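Long-range contact in cysteine hydrolase (Vibrio cholerae, PDB 6V98), which is a type VI secretion effector, probably acting as a papain-like cysteine hydrolase that attacks a component of rival bacterial cells: residues Asn67-Lys78 with Met134-Tyr145. Residues are numbered along the deposited sequence; the frame is centred on the assembly and turned at random.
Sequences NPKSDIPGNVRK and MDLNNSPDKIPY
Tyr145 N donates to Pro73 O (3.0 Å) at one end of the interface, while further along, segment 134-145 brings the CA of Asn138 to 4.9 Å from the CA of Ser70. Between these points the ammonium group of Lys142 is enclosed by both segments. Its chain leaves with CG anti to the backbone N (chi1 -175°) and bends at chi3, carrying NZ past Ile72 to hydrogen bonds with Ser70 OG, Ile72 O, Gly74 O and Asn75 OD1, each 2.9 Å long. A fifth acceptor, Asn137 O, belongs to its own loop and lies 2.7 Å from NZ, which meets it on a lone pair in the carbonyl plane. Five oxygens surround the ammonium of this buried lysine and must share its three N-H protons, and this all-oxygen shell probably stabilises its positive charge. Asn75 OD1 also accepts from Asn67 ND2, which approaches the face of the amide opposite to NZ. The same Asn67 ND2 reaches Asn138 OD1 at 2.8 Å. Strand 75-78 is an edge strand of the seven-stranded antiparallel sheet, paired on its inner side with strand 57-63, and Asn137 occupies its outer edge much as a neighbouring strand would: OD1 accepts from Val76 N, and ND2 donates to Val76 O at 2.8 Å, nearly straight (167°). The loop following helix 123-134 is thereby fastened to the sheet of this peptidase clan CA member. Alongside, Met134 CB lies against Val76 CG1, and both side chains also touch Tyr60 of strand 57-63. Beyond the lysine, Ile72 CG2 rests on Pro144 CB at 3.8 Å, and a water links Ser70 OG with Ser139 O.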
ATOM      1  N   ASN A  67       0.112  -7.346 -18.527  1.00 27.26           N
ATOM      2  CA  ASN A  67       1.541  -7.530 -18.780  1.00 30.92           C
ATOM      3  C   ASN A  67       1.693  -8.351 -20.045  1.00 35.14           C
ATOM      4  O   ASN A  67       1.525  -9.580 -20.025  1.00 37.32           O
ATOM      5  CB  ASN A  67       2.270  -8.202 -17.619  1.00 34.78           C
ATOM      6  CG  ASN A  67       3.780  -8.327 -17.865  1.00 35.21           C
ATOM      7  OD1 ASN A  67       4.275  -8.044 -18.964  1.00 35.99           O
ATOM      8  ND2 ASN A  67       4.510  -8.763 -16.842  1.00 27.26           N
ATOM      9  N   PRO A  68       2.059  -7.717 -21.159  1.00 36.14           N
ATOM     10  CA  PRO A  68       2.217  -8.462 -22.421  1.00 40.40           C
ATOM     11  C   PRO A  68       3.345  -9.480 -22.404  1.00 39.51           C
ATOM     12  O   PRO A  68       3.348 -10.383 -23.250  1.00 43.52           O
ATOM     13  CB  PRO A  68       2.487  -7.353 -23.444  1.00 41.86           C
ATOM     14  CG  PRO A  68       3.129  -6.267 -22.630  1.00 47.65           C
ATOM     15  CD  PRO A  68       2.413  -6.296 -21.306  1.00 42.91           C
ATOM     16  N   LYS A  69       4.305  -9.375 -21.485  1.00 36.39           N
ATOM     17  CA  LYS A  69       5.462 -10.266 -21.478  1.00 41.76           C
ATOM     18  C   LYS A  69       5.365 -11.361 -20.431  1.00 41.58           C
ATOM     19  O   LYS A  69       6.373 -12.011 -20.131  1.00 39.99           O
ATOM     20  CB  LYS A  69       6.755  -9.476 -21.274  1.00 46.15           C
ATOM     21  CG  LYS A  69       7.036  -8.467 -22.358  1.00 53.85           C
ATOM     22  CD  LYS A  69       8.123  -7.508 -21.936  1.00 56.51           C
ATOM     23  CE  LYS A  69       9.254  -7.490 -22.942  1.00 67.04           C
ATOM     24  NZ  LYS A  69       8.809  -7.922 -24.305  1.00 74.79           N
ATOM     25  N   SER A  70       4.185 -11.576 -19.864  1.00 40.42           N
ATOM     26  CA  SER A  70       3.993 -12.642 -18.898  1.00 37.40           C
ATOM     27  C   SER A  70       2.636 -13.268 -19.139  1.00 36.32           C
ATOM     28  O   SER A  70       1.648 -12.556 -19.326  1.00 44.38           O
ATOM     29  CB  SER A  70       4.063 -12.124 -17.458  1.00 36.79           C
ATOM     30  OG  SER A  70       3.591 -13.120 -16.569  1.00 30.89           O
ATOM     31  N   ASP A  71       2.588 -14.593 -19.120  1.00 32.92           N
ATOM     32  CA  ASP A  71       1.320 -15.293 -19.196  1.00 36.62           C
ATOM     33  C   ASP A  71       0.812 -15.721 -17.828  1.00 38.19           C
ATOM     34  O   ASP A  71      -0.144 -16.498 -17.748  1.00 40.23           O
ATOM     35  CB  ASP A  71       1.457 -16.508 -20.103  1.00 50.49           C
ATOM     36  CG  ASP A  71       2.334 -17.564 -19.497  1.00 62.33           C
ATOM     37  OD1 ASP A  71       3.503 -17.245 -19.171  1.00 53.25           O
ATOM     38  OD2 ASP A  71       1.845 -18.699 -19.326  1.00 75.75           O
ATOM     39  N   ILE A  72       1.423 -15.238 -16.754  1.00 30.24           N
ATOM     40  CA  ILE A  72       1.026 -15.588 -15.397  1.00 28.00           C
ATOM     41  C   ILE A  72       0.290 -14.394 -14.803  1.00 29.22           C
ATOM     42  O   ILE A  72       0.859 -13.299 -14.741  1.00 27.95           O
ATOM     43  CB  ILE A  72       2.239 -15.968 -14.537  1.00 23.32           C
ATOM     44  CG1 ILE A  72       2.974 -17.167 -15.171  1.00 25.35           C
ATOM     45  CG2 ILE A  72       1.799 -16.240 -13.109  1.00 29.77           C
ATOM     46  CD1 ILE A  72       4.396 -17.350 -14.625  1.00 31.83           C
ATOM     47  N   PRO A  73      -0.958 -14.554 -14.363  1.00 28.07           N
ATOM     48  CA  PRO A  73      -1.736 -13.399 -13.911  1.00 28.49           C
ATOM     49  C   PRO A  73      -1.132 -12.757 -12.677  1.00 28.48           C
ATOM     50  O   PRO A  73      -0.498 -13.416 -11.851  1.00 26.92           O
ATOM     51  CB  PRO A  73      -3.114 -13.993 -13.606  1.00 33.08           C
ATOM     52  CG  PRO A  73      -3.156 -15.287 -14.381  1.00 37.24           C
ATOM     53  CD  PRO A  73      -1.749 -15.797 -14.369  1.00 34.02           C
ATOM     54  N   GLY A  74      -1.353 -11.452 -12.550  1.00 24.35           N
ATOM     55  CA  GLY A  74      -0.873 -10.724 -11.387  1.00 24.82           C
ATOM     56  C   GLY A  74       0.466 -10.060 -11.632  1.00 28.34           C
ATOM     57  O   GLY A  74       1.417 -10.719 -12.066  1.00 24.44           O
ATOM     58  N   ASN A  75       0.549  -8.750 -11.394  1.00 24.39           N
ATOM     59  CA  ASN A  75       1.789  -8.014 -11.601  1.00 23.25           C
ATOM     60  C   ASN A  75       1.884  -6.895 -10.586  1.00 22.13           C
ATOM     61  O   ASN A  75       0.869  -6.333 -10.169  1.00 23.68           O
ATOM     62  CB  ASN A  75       1.889  -7.399 -12.999  1.00 21.44           C
ATOM     63  CG  ASN A  75       2.012  -8.447 -14.091  1.00 25.52           C
ATOM     64  OD1 ASN A  75       3.099  -8.974 -14.345  1.00 26.74           O
ATOM     65  ND2 ASN A  75       0.885  -8.776 -14.723  1.00 24.69           N
ATOM     66  N   VAL A  76       3.112  -6.571 -10.213  1.00 20.62           N
ATOM     67  CA  VAL A  76       3.384  -5.394  -9.397  1.00 19.45           C
ATOM     68  C   VAL A  76       3.419  -4.179 -10.307  1.00 22.41           C
ATOM     69  O   VAL A  76       3.945  -4.237 -11.424  1.00 25.38           O
ATOM     70  CB  VAL A  76       4.724  -5.546  -8.661  1.00 24.61           C
ATOM     71  CG1 VAL A  76       5.045  -4.287  -7.837  1.00 23.17           C
ATOM     72  CG2 VAL A  76       4.715  -6.791  -7.789  1.00 21.33           C
ATOM     73  N   ARG A  77       2.878  -3.064  -9.836  1.00 24.76           N
ATOM     74  CA  ARG A  77       3.065  -1.830 -10.577  1.00 22.15           C
ATOM     75  C   ARG A  77       3.381  -0.703  -9.614  1.00 27.54           C
ATOM     76  O   ARG A  77       3.036  -0.737  -8.425  1.00 21.94           O
ATOM     77  CB  ARG A  77       1.846  -1.511 -11.464  1.00 29.23           C
ATOM     78  CG  ARG A  77       0.755  -0.716 -10.848  1.00 32.56           C
ATOM     79  CD  ARG A  77      -0.279  -0.235 -11.910  1.00 29.28           C
ATOM     80  NE  ARG A  77      -1.433   0.343 -11.234  1.00 28.70           N
ATOM     81  CZ  ARG A  77      -2.537   0.785 -11.823  1.00 34.71           C
ATOM     82  NH1 ARG A  77      -2.676   0.728 -13.147  1.00 36.36           N
ATOM     83  NH2 ARG A  77      -3.509   1.293 -11.077  1.00 28.99           N
ATOM     84  N   LYS A  78       4.091   0.276 -10.147  1.00 25.73           N
ATOM     85  CA  LYS A  78       4.481   1.474  -9.433  1.00 25.95           C
ATOM     86  C   LYS A  78       3.704   2.620 -10.052  1.00 25.55           C
ATOM     87  O   LYS A  78       3.620   2.708 -11.278  1.00 23.74           O
ATOM     88  CB  LYS A  78       5.981   1.698  -9.581  1.00 29.14           C
ATOM     89  CG  LYS A  78       6.476   2.991  -9.034  1.00 29.08           C
ATOM     90  CD  LYS A  78       7.969   3.126  -9.303  1.00 31.19           C
ATOM     91  CE  LYS A  78       8.531   4.260  -8.474  1.00 34.12           C
ATOM     92  NZ  LYS A  78       7.869   5.550  -8.821  1.00 33.55           N
ATOM     93  N   MET A 134       8.951  -6.194  -8.405  1.00 24.97           N
ATOM     94  CA  MET A 134       8.559  -5.774  -9.744  1.00 24.21           C
ATOM     95  C   MET A 134       9.425  -6.435 -10.810  1.00 32.53           C
ATOM     96  O   MET A 134       8.922  -6.770 -11.889  1.00 30.92           O
ATOM     97  CB  MET A 134       8.609  -4.255  -9.877  1.00 32.31           C
ATOM     98  CG  MET A 134       7.893  -3.780 -11.135  1.00 35.79           C
ATOM     99  SD  MET A 134       7.269  -2.116 -10.957  1.00 39.56           S
ATOM    100  CE  MET A 134       8.816  -1.266 -10.626  1.00 46.19           C
ATOM    101  N   ASP A 135      10.711  -6.667 -10.515  1.00 31.62           N
ATOM    102  CA  ASP A 135      11.584  -7.381 -11.448  1.00 34.76           C
ATOM    103  C   ASP A 135      11.105  -8.798 -11.747  1.00 32.28           C
ATOM    104  O   ASP A 135      11.563  -9.400 -12.726  1.00 35.41           O
ATOM    105  CB  ASP A 135      13.020  -7.450 -10.906  1.00 32.69           C
ATOM    106  CG  ASP A 135      13.727  -6.109 -10.938  1.00 47.11           C
ATOM    107  OD1 ASP A 135      13.224  -5.189 -11.617  1.00 51.40           O
ATOM    108  OD2 ASP A 135      14.783  -5.973 -10.283  1.00 53.49           O
ATOM    109  N   LEU A 136      10.211  -9.351 -10.936  1.00 24.09           N
ATOM    110  CA  LEU A 136       9.688 -10.692 -11.168  1.00 23.28           C
ATOM    111  C   LEU A 136       8.478 -10.723 -12.095  1.00 25.35           C
ATOM    112  O   LEU A 136       7.957 -11.810 -12.373  1.00 26.92           O
ATOM    113  CB  LEU A 136       9.312 -11.347  -9.841  1.00 23.55           C
ATOM    114  CG  LEU A 136      10.475 -11.647  -8.897  1.00 31.12           C
ATOM    115  CD1 LEU A 136       9.921 -12.163  -7.566  1.00 30.40           C
ATOM    116  CD2 LEU A 136      11.424 -12.659  -9.533  1.00 32.34           C
ATOM    117  N   ASN A 137       8.018  -9.571 -12.586  1.00 24.66           N
ATOM    118  CA  ASN A 137       6.756  -9.542 -13.317  1.00 23.97           C
ATOM    119  C   ASN A 137       6.776 -10.444 -14.542  1.00 28.41           C
ATOM    120  O   ASN A 137       5.741 -11.018 -14.901  1.00 26.13           O
ATOM    121  CB  ASN A 137       6.411  -8.111 -13.745  1.00 23.70           C
ATOM    122  CG  ASN A 137       5.666  -7.326 -12.664  1.00 23.48           C
ATOM    123  OD1 ASN A 137       5.280  -7.869 -11.636  1.00 24.38           O
ATOM    124  ND2 ASN A 137       5.439  -6.035 -12.923  1.00 24.82           N
ATOM    125  N   ASN A 138       7.924 -10.561 -15.209  1.00 25.64           N
ATOM    126  CA  ASN A 138       8.065 -11.400 -16.394  1.00 21.16           C
ATOM    127  C   ASN A 138       8.743 -12.731 -16.099  1.00 26.34           C
ATOM    128  O   ASN A 138       9.074 -13.464 -17.037  1.00 33.01           O
ATOM    129  CB  ASN A 138       8.870 -10.680 -17.480  1.00 29.02           C
ATOM    130  CG  ASN A 138       8.379  -9.273 -17.763  1.00 40.84           C
ATOM    131  OD1 ASN A 138       7.199  -8.969 -17.612  1.00 40.61           O
ATOM    132  ND2 ASN A 138       9.291  -8.411 -18.207  1.00 41.49           N
ATOM    133  N   SER A 139       8.937 -13.065 -14.851  1.00 24.87           N
ATOM    134  CA  SER A 139       9.701 -14.274 -14.565  1.00 22.80           C
ATOM    135  C   SER A 139       8.822 -15.513 -14.718  1.00 29.75           C
ATOM    136  O   SER A 139       7.670 -15.527 -14.270  1.00 27.97           O
ATOM    137  CB  SER A 139      10.285 -14.238 -13.151  1.00 27.54           C
ATOM    138  OG  SER A 139      10.702 -15.536 -12.771  1.00 27.41           O
ATOM    139  N   PRO A 140       9.350 -16.556 -15.365  1.00 28.50           N
ATOM    140  CA  PRO A 140       8.654 -17.848 -15.401  1.00 26.19           C
ATOM    141  C   PRO A 140       8.356 -18.420 -14.036  1.00 25.07           C
ATOM    142  O   PRO A 140       7.505 -19.312 -13.936  1.00 31.83           O
ATOM    143  CB  PRO A 140       9.641 -18.750 -16.151  1.00 31.73           C
ATOM    144  CG  PRO A 140      10.464 -17.823 -16.957  1.00 39.00           C
ATOM    145  CD  PRO A 140      10.610 -16.583 -16.122  1.00 28.33           C
ATOM    146  N   ASP A 141       9.071 -17.987 -13.000  1.00 25.89           N
ATOM    147  CA  ASP A 141       8.899 -18.468 -11.638  1.00 32.06           C
ATOM    148  C   ASP A 141       7.975 -17.578 -10.808  1.00 35.07           C
ATOM    149  O   ASP A 141       7.838 -17.799  -9.596  1.00 30.03           O
ATOM    150  CB  ASP A 141      10.261 -18.588 -10.947  1.00 28.99           C
ATOM    151  CG  ASP A 141      11.001 -19.872 -11.332  1.00 36.13           C
ATOM    152  OD1 ASP A 141      12.178 -20.027 -10.961  1.00 38.43           O
ATOM    153  OD2 ASP A 141      10.402 -20.721 -12.018  1.00 38.82           O
ATOM    154  N   LYS A 142       7.355 -16.577 -11.426  1.00 27.30           N
ATOM    155  CA  LYS A 142       6.437 -15.697 -10.712  1.00 22.90           C
ATOM    156  C   LYS A 142       5.286 -16.496 -10.112  1.00 20.93           C
ATOM    157  O   LYS A 142       4.688 -17.343 -10.780  1.00 25.70           O
ATOM    158  CB  LYS A 142       5.896 -14.620 -11.669  1.00 21.69           C
ATOM    159  CG  LYS A 142       5.019 -13.566 -10.972  1.00 21.61           C
ATOM    160  CD  LYS A 142       4.619 -12.461 -11.952  1.00 23.77           C
ATOM    161  CE  LYS A 142       3.684 -12.967 -13.042  1.00 24.71           C
ATOM    162  NZ  LYS A 142       3.298 -11.847 -13.990  1.00 22.63           N
ATOM    163  N   ILE A 143       4.981 -16.232  -8.848  1.00 22.39           N
ATOM    164  CA  ILE A 143       3.861 -16.920  -8.187  1.00 24.24           C
ATOM    165  C   ILE A 143       2.553 -16.367  -8.736  1.00 24.91           C
ATOM    166  O   ILE A 143       2.344 -15.140  -8.684  1.00 24.73           O
ATOM    167  CB  ILE A 143       3.925 -16.724  -6.674  1.00 25.48           C
ATOM    168  CG1 ILE A 143       5.223 -17.287  -6.095  1.00 31.56           C
ATOM    169  CG2 ILE A 143       2.724 -17.404  -6.026  1.00 24.35           C
ATOM    170  CD1 ILE A 143       5.288 -18.782  -6.195  1.00 37.48           C
ATOM    171  N   PRO A 144       1.642 -17.209  -9.222  1.00 25.77           N
ATOM    172  CA  PRO A 144       0.418 -16.699  -9.851  1.00 27.10           C
ATOM    173  C   PRO A 144      -0.491 -15.997  -8.855  1.00 26.27           C
ATOM    174  O   PRO A 144      -0.555 -16.346  -7.672  1.00 26.55           O
ATOM    175  CB  PRO A 144      -0.263 -17.961 -10.394  1.00 32.13           C
ATOM    176  CG  PRO A 144       0.798 -19.035 -10.371  1.00 32.26           C
ATOM    177  CD  PRO A 144       1.715 -18.680  -9.255  1.00 30.76           C
ATOM    178  N   TYR A 145      -1.226 -15.014  -9.373  1.00 27.22           N
ATOM    179  CA  TYR A 145      -2.264 -14.345  -8.607  1.00 26.70           C
ATOM    180  C   TYR A 145      -3.274 -15.357  -8.067  1.00 30.50           C
ATOM    181  O   TYR A 145      -3.683 -16.287  -8.771  1.00 32.64           O
ATOM    182  CB  TYR A 145      -2.972 -13.324  -9.498  1.00 25.58           C
ATOM    183  CG  TYR A 145      -4.047 -12.563  -8.773  1.00 22.72           C
ATOM    184  CD1 TYR A 145      -5.376 -12.973  -8.838  1.00 33.34           C
ATOM    185  CD2 TYR A 145      -3.736 -11.460  -8.017  1.00 24.47           C
ATOM    186  CE1 TYR A 145      -6.369 -12.294  -8.166  1.00 34.11           C
ATOM    187  CE2 TYR A 145      -4.712 -10.780  -7.351  1.00 29.34           C
ATOM    188  CZ  TYR A 145      -6.030 -11.195  -7.422  1.00 34.27           C
ATOM    189  OH  TYR A 145      -7.034 -10.513  -6.756  1.00 34.68           O
TER
HETATM  190  O   HOH W   1       7.831 -14.372 -19.618  1.00 38.17           O
HETATM  191  O   HOH W   2       5.902 -14.327 -15.929  1.00 41.09           O
HETATM  192  O   HOH W   3       1.564 -12.999  -9.971  1.00 24.11           O